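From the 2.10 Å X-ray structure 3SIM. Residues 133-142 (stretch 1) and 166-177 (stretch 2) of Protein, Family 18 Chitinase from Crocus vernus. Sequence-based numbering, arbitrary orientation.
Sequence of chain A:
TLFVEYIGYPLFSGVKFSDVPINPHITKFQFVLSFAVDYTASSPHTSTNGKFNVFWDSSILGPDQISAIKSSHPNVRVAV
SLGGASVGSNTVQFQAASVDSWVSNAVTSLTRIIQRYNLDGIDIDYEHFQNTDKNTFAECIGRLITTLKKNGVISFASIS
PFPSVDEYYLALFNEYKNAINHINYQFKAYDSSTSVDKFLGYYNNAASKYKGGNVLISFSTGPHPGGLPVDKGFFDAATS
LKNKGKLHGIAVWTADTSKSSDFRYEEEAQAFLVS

Stretch 1, residues 133-142: DKNTFAECIG
Stretch 2, residues 166-177: DEYYLALFNEYK

Gly142 packs its CA over the face of an aromatic ring: its CA sits 3.4 Å from the centroid of the Tyr176 ring (CG, CD1, CD2, CE1, CE2, CZ), 7° off the ring normal, a CH-pi contact. Glycine suits this place because an ideal CB would come 2.3 Å from Tyr176 CE2, a clash. Tyr176 (chi1 m, chi2 -97°) has left helical phi/psi at -136/42.

Residues 134-142 and 166-175 are helices, with phi/psi near -62/-45. Their N-to-C directions differ by 47° (signed crossing angle -47°), and the axes approach to 8.3 Å. The register pairs Lys134 with Tyr168 (CA to CA 4.9 Å), Ala138 with Leu172 (CA to CA 4.2 Å) and Gly142 with Tyr176 (CA to CA 5.8 Å). Small residues permit the close middle: Ala138 CB lies 4.2 Å from Ala171 CB.

Leu172 (chi1 t, chi2 p) is a knob among Phe137, Ala138, Ile141 and Gly142. Leu172 CD2 is 3.5 Å from Ile141 CG2, and Leu172 CD1 is 3.7 Å from Gly142 N. Ile141 is m, m. Phe137 (chi1 t, chi2 66°) points its edge at the face of Tyr169 (chi1 m, chi2 -81°). The planes meet at 81°, with Phe137 CZ 3.8 Å from Tyr169 CZ. These apolar groups are buried.

Charge lies at the margin. Lys134 (chi1 p, then t, t, t) extends so that NZ donates to Glu167 OE2 at 2.9 Å, a salt bridge. Glu167 is t, t, with chi3 21°. Tyr168 (chi1 m) packs CD1 3.9 Å from Lys134 CA. A water bridges the helices, 3.2 Å from Glu139 OE2 and 2.5 Å from Glu175 OE1. Both glutamates are m, t.

Asp133 (chi1 p) caps the first helix: Thr136 N donates to Asp133 OD1 at 3.1 Å. The contact buries 665 Å², both sides summed.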

ATOM      1  N   ASP A 133      11.139   0.465 -18.242  1.00 16.11           N
ATOM      2  CA  ASP A 133      11.525  -0.925 -18.283  1.00 16.25           C
ATOM      3  C   ASP A 133      11.760  -1.415 -16.874  1.00 16.53           C
ATOM      4  O   ASP A 133      11.988  -0.619 -16.008  1.00 15.09           O
ATOM      5  CB  ASP A 133      12.747  -1.150 -19.167  1.00 17.24           C
ATOM      6  CG  ASP A 133      14.000  -0.544 -18.606  1.00 19.48           C
ATOM      7  OD1 ASP A 133      14.595  -1.143 -17.767  1.00 20.53           O
ATOM      8  OD2 ASP A 133      14.375   0.534 -19.012  1.00 23.78           O
ATOM      9  N   LYS A 134      11.718  -2.733 -16.692  1.00 16.05           N
ATOM     10  CA  LYS A 134      11.751  -3.390 -15.382  1.00 16.03           C
ATOM     11  C   LYS A 134      13.027  -3.114 -14.581  1.00 16.39           C
ATOM     12  O   LYS A 134      12.970  -2.981 -13.397  1.00 17.00           O
ATOM     13  CB  LYS A 134      11.474  -4.894 -15.449  1.00 14.87           C
ATOM     14  CG  LYS A 134      12.432  -5.734 -16.275  1.00 15.31           C
ATOM     15  CD  LYS A 134      11.916  -7.100 -16.638  1.00 18.79           C
ATOM     16  CE  LYS A 134      12.840  -7.851 -17.579  1.00 20.17           C
ATOM     17  NZ  LYS A 134      12.341  -9.133 -17.966  1.00 21.29           N
ATOM     18  N   ASN A 135      14.157  -3.102 -15.250  1.00 16.14           N
ATOM     19  CA  ASN A 135      15.410  -2.818 -14.574  1.00 16.34           C
ATOM     20  C   ASN A 135      15.542  -1.389 -14.023  1.00 14.70           C
ATOM     21  O   ASN A 135      16.020  -1.194 -12.951  1.00 14.68           O
ATOM     22  CB  ASN A 135      16.598  -3.276 -15.412  1.00 16.87           C
ATOM     23  CG  ASN A 135      16.654  -4.791 -15.566  1.00 20.93           C
ATOM     24  OD1 ASN A 135      16.331  -5.513 -14.687  1.00 24.71           O
ATOM     25  ND2 ASN A 135      17.029  -5.223 -16.680  1.00 23.85           N
ATOM     26  N   THR A 136      15.092  -0.427 -14.815  1.00 14.03           N
ATOM     27  CA  THR A 136      15.091   0.987 -14.482  1.00 13.20           C
ATOM     28  C   THR A 136      14.222   1.282 -13.258  1.00 11.91           C
ATOM     29  O   THR A 136      14.653   1.928 -12.363  1.00 11.52           O
ATOM     30  CB  THR A 136      14.673   1.900 -15.721  1.00 13.78           C
ATOM     31  OG1 THR A 136      15.650   1.832 -16.756  1.00 12.79           O
ATOM     32  CG2 THR A 136      14.448   3.309 -15.298  1.00 14.03           C
ATOM     33  N   PHE A 137      13.031   0.703 -13.251  1.00 11.80           N
ATOM     34  CA  PHE A 137      12.114   0.677 -12.103  1.00 11.10           C
ATOM     35  C   PHE A 137      12.715  -0.016 -10.872  1.00 10.23           C
ATOM     36  O   PHE A 137      12.686   0.504  -9.845  1.00  9.64           O
ATOM     37  CB  PHE A 137      10.792  -0.072 -12.480  1.00 11.49           C
ATOM     38  CG  PHE A 137       9.745  -0.134 -11.372  1.00 10.84           C
ATOM     39  CD1 PHE A 137       9.104   1.016 -10.897  1.00  8.33           C
ATOM     40  CD2 PHE A 137       9.415  -1.317 -10.785  1.00  8.13           C
ATOM     41  CE1 PHE A 137       8.151   0.890  -9.873  1.00  9.30           C
ATOM     42  CE2 PHE A 137       8.500  -1.377  -9.803  1.00  8.70           C
ATOM     43  CZ  PHE A 137       7.856  -0.319  -9.369  1.00  4.14           C
ATOM     44  N   ALA A 138      13.293  -1.187 -11.031  1.00 10.26           N
ATOM     45  CA  ALA A 138      13.898  -1.884  -9.924  1.00 10.63           C
ATOM     46  C   ALA A 138      15.039  -1.099  -9.250  1.00 11.05           C
ATOM     47  O   ALA A 138      15.089  -1.030  -8.086  1.00 10.72           O
ATOM     48  CB  ALA A 138      14.365  -3.257 -10.344  1.00  9.52           C
ATOM     49  N   GLU A 139      15.905  -0.531 -10.057  1.00 12.08           N
ATOM     50  CA  GLU A 139      17.005   0.292  -9.626  1.00 13.08           C
ATOM     51  C   GLU A 139      16.591   1.594  -8.944  1.00 12.52           C
ATOM     52  O   GLU A 139      17.077   1.827  -7.918  1.00 13.79           O
ATOM     53  CB  GLU A 139      17.934   0.648 -10.774  1.00 13.26           C
ATOM     54  CG  GLU A 139      18.976  -0.301 -11.131  0.50 16.80           C
ATOM     55  CD  GLU A 139      19.785   0.119 -12.385  0.50 24.74           C
ATOM     56  OE1 GLU A 139      20.375   1.217 -12.405  1.00 26.51           O
ATOM     57  OE2 GLU A 139      19.804  -0.677 -13.326  1.00 29.06           O
ATOM     58  N   CYS A 140      15.646   2.339  -9.504  1.00 11.77           N
ATOM     59  CA  CYS A 140      15.149   3.550  -8.915  1.00 10.63           C
ATOM     60  C   CYS A 140      14.501   3.291  -7.528  1.00 11.25           C
ATOM     61  O   CYS A 140      14.892   3.905  -6.569  1.00 10.86           O
ATOM     62  CB  CYS A 140      14.103   4.198  -9.836  1.00 10.95           C
ATOM     63  SG  CYS A 140      14.649   5.123 -11.287  1.00 15.62           S
ATOM     64  N   ILE A 141      13.552   2.370  -7.470  1.00  9.21           N
ATOM     65  CA  ILE A 141      12.899   2.034  -6.235  1.00  9.61           C
ATOM     66  C   ILE A 141      13.832   1.396  -5.203  1.00  9.68           C
ATOM     67  O   ILE A 141      13.760   1.724  -4.069  1.00  8.82           O
ATOM     68  CB  ILE A 141      11.619   1.183  -6.414  1.00  8.61           C
ATOM     69  CG1 ILE A 141      10.702   1.824  -7.446  1.00  8.65           C
ATOM     70  CG2 ILE A 141      10.920   0.930  -5.097  1.00  7.07           C
ATOM     71  CD1 ILE A 141      10.149   3.096  -7.047  1.00 10.50           C
ATOM     72  N   GLY A 142      14.666   0.475  -5.655  1.00  8.97           N
ATOM     73  CA  GLY A 142      15.618  -0.187  -4.783  1.00 10.91           C
ATOM     74  C   GLY A 142      16.586   0.809  -4.156  1.00 11.79           C
ATOM     75  O   GLY A 142      16.693   0.819  -2.990  1.00 11.74           O
ATOM     76  N   ASP A 166       3.406  -8.235 -12.219  1.00 10.32           N
ATOM     77  CA  ASP A 166       4.337  -9.081 -11.530  1.00 10.27           C
ATOM     78  C   ASP A 166       5.775  -9.014 -12.088  1.00  9.15           C
ATOM     79  O   ASP A 166       6.662  -9.152 -11.351  1.00  9.99           O
ATOM     80  CB  ASP A 166       3.865 -10.536 -11.472  1.00 10.70           C
ATOM     81  CG  ASP A 166       2.999 -10.840 -10.258  1.00 12.10           C
ATOM     82  OD1 ASP A 166       3.079 -10.205  -9.237  1.00 14.90           O
ATOM     83  OD2 ASP A 166       2.267 -11.713 -10.413  1.00 16.59           O
ATOM     84  N   GLU A 167       5.937  -8.800 -13.382  1.00  8.44           N
ATOM     85  CA  GLU A 167       7.240  -8.784 -14.014  1.00  8.33           C
ATOM     86  C   GLU A 167       8.140  -7.675 -13.435  1.00  9.07           C
ATOM     87  O   GLU A 167       9.245  -7.917 -13.098  1.00  8.66           O
ATOM     88  CB  GLU A 167       7.141  -8.726 -15.557  1.00  8.56           C
ATOM     89  CG  GLU A 167       8.490  -8.740 -16.240  1.00 11.84           C
ATOM     90  CD  GLU A 167       8.474  -8.766 -17.767  1.00 18.08           C
ATOM     91  OE1 GLU A 167       7.501  -8.398 -18.373  1.00 18.81           O
ATOM     92  OE2 GLU A 167       9.474  -9.151 -18.341  1.00 19.65           O
ATOM     93  N   TYR A 168       7.558  -6.492 -13.299  1.00  9.57           N
ATOM     94  CA  TYR A 168       8.161  -5.300 -12.711  1.00 10.91           C
ATOM     95  C   TYR A 168       8.505  -5.384 -11.227  1.00  9.86           C
ATOM     96  O   TYR A 168       9.599  -5.176 -10.853  1.00 10.26           O
ATOM     97  CB  TYR A 168       7.276  -4.085 -13.002  1.00 11.37           C
ATOM     98  CG  TYR A 168       6.962  -3.930 -14.465  1.00 12.26           C
ATOM     99  CD1 TYR A 168       7.870  -3.411 -15.325  1.00 11.99           C
ATOM    100  CD2 TYR A 168       5.780  -4.406 -14.981  1.00 17.36           C
ATOM    101  CE1 TYR A 168       7.624  -3.325 -16.630  1.00 15.88           C
ATOM    102  CE2 TYR A 168       5.497  -4.298 -16.321  1.00 18.61           C
ATOM    103  CZ  TYR A 168       6.434  -3.766 -17.148  1.00 19.96           C
ATOM    104  OH  TYR A 168       6.178  -3.627 -18.465  1.00 22.62           O
ATOM    105  N   TYR A 169       7.537  -5.823 -10.446  1.00 10.49           N
ATOM    106  CA  TYR A 169       7.706  -6.123  -9.039  1.00  9.92           C
ATOM    107  C   TYR A 169       8.675  -7.270  -8.675  1.00  9.40           C
ATOM    108  O   TYR A 169       9.358  -7.201  -7.720  1.00  9.00           O
ATOM    109  CB  TYR A 169       6.360  -6.152  -8.295  1.00 10.43           C
ATOM    110  CG  TYR A 169       5.747  -4.770  -8.207  1.00 11.15           C
ATOM    111  CD1 TYR A 169       6.176  -3.899  -7.246  1.00 10.72           C
ATOM    112  CD2 TYR A 169       4.819  -4.302  -9.139  1.00 11.37           C
ATOM    113  CE1 TYR A 169       5.720  -2.655  -7.165  1.00 10.81           C
ATOM    114  CE2 TYR A 169       4.324  -3.019  -9.052  1.00  9.59           C
ATOM    115  CZ  TYR A 169       4.796  -2.188  -8.061  1.00 10.25           C
ATOM    116  OH  TYR A 169       4.381  -0.955  -7.915  1.00 10.53           O
ATOM    117  N   LEU A 170       8.680  -8.324  -9.457  1.00  9.56           N
ATOM    118  CA  LEU A 170       9.631  -9.415  -9.297  1.00 10.38           C
ATOM    119  C   LEU A 170      11.089  -8.993  -9.534  1.00 10.12           C
ATOM    120  O   LEU A 170      11.946  -9.364  -8.841  1.00 12.04           O
ATOM    121  CB  LEU A 170       9.255 -10.672 -10.101  1.00  9.99           C
ATOM    122  CG  LEU A 170       8.084 -11.543  -9.600  1.00 10.54           C
ATOM    123  CD1 LEU A 170       7.645 -12.482 -10.637  1.00  7.43           C
ATOM    124  CD2 LEU A 170       8.420 -12.207  -8.292  1.00 10.49           C
ATOM    125  N   ALA A 171      11.296  -8.170 -10.523  1.00 11.05           N
ATOM    126  CA  ALA A 171      12.598  -7.583 -10.744  1.00 10.30           C
ATOM    127  C   ALA A 171      13.034  -6.773  -9.506  1.00 10.49           C
ATOM    128  O   ALA A 171      14.076  -6.956  -9.062  1.00  9.86           O
ATOM    129  CB  ALA A 171      12.595  -6.718 -11.913  1.00  8.66           C
ATOM    130  N   LEU A 172      12.155  -5.955  -8.968  1.00  9.86           N
ATOM    131  CA  LEU A 172      12.457  -5.166  -7.792  1.00 10.29           C
ATOM    132  C   LEU A 172      12.755  -6.049  -6.566  1.00 11.14           C
ATOM    133  O   LEU A 172      13.701  -5.836  -5.872  1.00 10.99           O
ATOM    134  CB  LEU A 172      11.325  -4.196  -7.458  1.00  9.40           C
ATOM    135  CG  LEU A 172      11.355  -3.340  -6.184  1.00 10.22           C
ATOM    136  CD1 LEU A 172      12.635  -2.621  -6.036  1.00 11.23           C
ATOM    137  CD2 LEU A 172      10.206  -2.368  -6.068  1.00  5.44           C
ATOM    138  N   PHE A 173      11.915  -7.053  -6.376  1.00 12.15           N
ATOM    139  CA  PHE A 173      12.037  -8.019  -5.265  1.00 12.66           C
ATOM    140  C   PHE A 173      13.306  -8.893  -5.321  1.00 12.94           C
ATOM    141  O   PHE A 173      14.002  -8.916  -4.388  1.00 14.00           O
ATOM    142  CB  PHE A 173      10.765  -8.863  -5.074  1.00 10.87           C
ATOM    143  CG  PHE A 173      10.843  -9.869  -3.933  1.00 12.33           C
ATOM    144  CD1 PHE A 173      11.152 -11.174  -4.171  1.00 11.28           C
ATOM    145  CD2 PHE A 173      10.596  -9.498  -2.632  1.00  9.98           C
ATOM    146  CE1 PHE A 173      11.206 -12.060  -3.148  1.00 12.99           C
ATOM    147  CE2 PHE A 173      10.648 -10.396  -1.621  1.00 12.24           C
ATOM    148  CZ  PHE A 173      10.953 -11.676  -1.887  1.00 11.18           C
ATOM    149  N   ASN A 174      13.584  -9.532  -6.448  1.00 13.22           N
ATOM    150  CA  ASN A 174      14.782 -10.295  -6.649  1.00 14.31           C
ATOM    151  C   ASN A 174      16.080  -9.463  -6.557  1.00 15.68           C
ATOM    152  O   ASN A 174      17.012  -9.907  -6.008  1.00 15.43           O
ATOM    153  CB  ASN A 174      14.741 -11.096  -7.945  1.00 14.10           C
ATOM    154  CG  ASN A 174      13.646 -12.155  -7.968  1.00 17.22           C
ATOM    155  OD1 ASN A 174      13.050 -12.357  -8.956  1.00 18.86           O
ATOM    156  ND2 ASN A 174      13.425 -12.803  -6.890  1.00 14.44           N
ATOM    157  N   GLU A 175      16.070  -8.269  -7.095  1.00 14.34           N
ATOM    158  CA  GLU A 175      17.159  -7.327  -6.904  1.00 15.20           C
ATOM    159  C   GLU A 175      17.414  -6.691  -5.500  1.00 14.93           C
ATOM    160  O   GLU A 175      18.499  -6.313  -5.231  1.00 15.91           O
ATOM    161  CB  GLU A 175      17.222  -6.288  -8.034  1.00 14.94           C
ATOM    162  CG  GLU A 175      17.389  -6.880  -9.429  1.00 16.51           C
ATOM    163  CD  GLU A 175      17.296  -5.825 -10.539  1.00 18.48           C
ATOM    164  OE1 GLU A 175      17.823  -4.769 -10.389  1.00 18.56           O
ATOM    165  OE2 GLU A 175      16.726  -6.039 -11.586  1.00 22.35           O
ATOM    166  N   TYR A 176      16.372  -6.492  -4.708  1.00 15.29           N
ATOM    167  CA  TYR A 176      16.412  -5.789  -3.423  1.00 15.97           C
ATOM    168  C   TYR A 176      15.622  -6.456  -2.276  1.00 17.05           C
ATOM    169  O   TYR A 176      15.002  -5.792  -1.513  1.00 17.58           O
ATOM    170  CB  TYR A 176      16.025  -4.302  -3.562  1.00 15.96           C
ATOM    171  CG  TYR A 176      16.930  -3.490  -4.450  1.00 15.63           C
ATOM    172  CD1 TYR A 176      17.933  -2.741  -3.935  1.00 16.76           C
ATOM    173  CD2 TYR A 176      16.795  -3.543  -5.808  1.00 14.86           C
ATOM    174  CE1 TYR A 176      18.790  -2.004  -4.768  1.00 19.03           C
ATOM    175  CE2 TYR A 176      17.604  -2.884  -6.640  1.00 18.04           C
ATOM    176  CZ  TYR A 176      18.627  -2.082  -6.138  1.00 18.84           C
ATOM    177  OH  TYR A 176      19.423  -1.404  -6.993  1.00 18.71           O
ATOM    178  N   LYS A 177      15.697  -7.764  -2.158  1.00 19.46           N
ATOM    179  CA  LYS A 177      14.868  -8.558  -1.231  1.00 21.80           C
ATOM    180  C   LYS A 177      15.050  -8.151   0.229  1.00 21.48           C
ATOM    181  O   LYS A 177      14.098  -8.047   0.917  1.00 22.24           O
ATOM    182  CB  LYS A 177      14.973 -10.077  -1.462  1.00 21.73           C
ATOM    183  CG  LYS A 177      14.942 -10.947  -0.217  1.00 27.18           C
ATOM    184  CD  LYS A 177      16.307 -11.169   0.310  1.00 27.18           C
ATOM    185  CE  LYS A 177      17.108 -12.206  -0.474  1.00 25.95           C
ATOM    186  NZ  LYS A 177      18.509 -11.873  -0.575  1.00 27.40           N
TER
HETATM  187  O   HOH W   1      18.531  -3.414 -12.382  1.00 29.45           O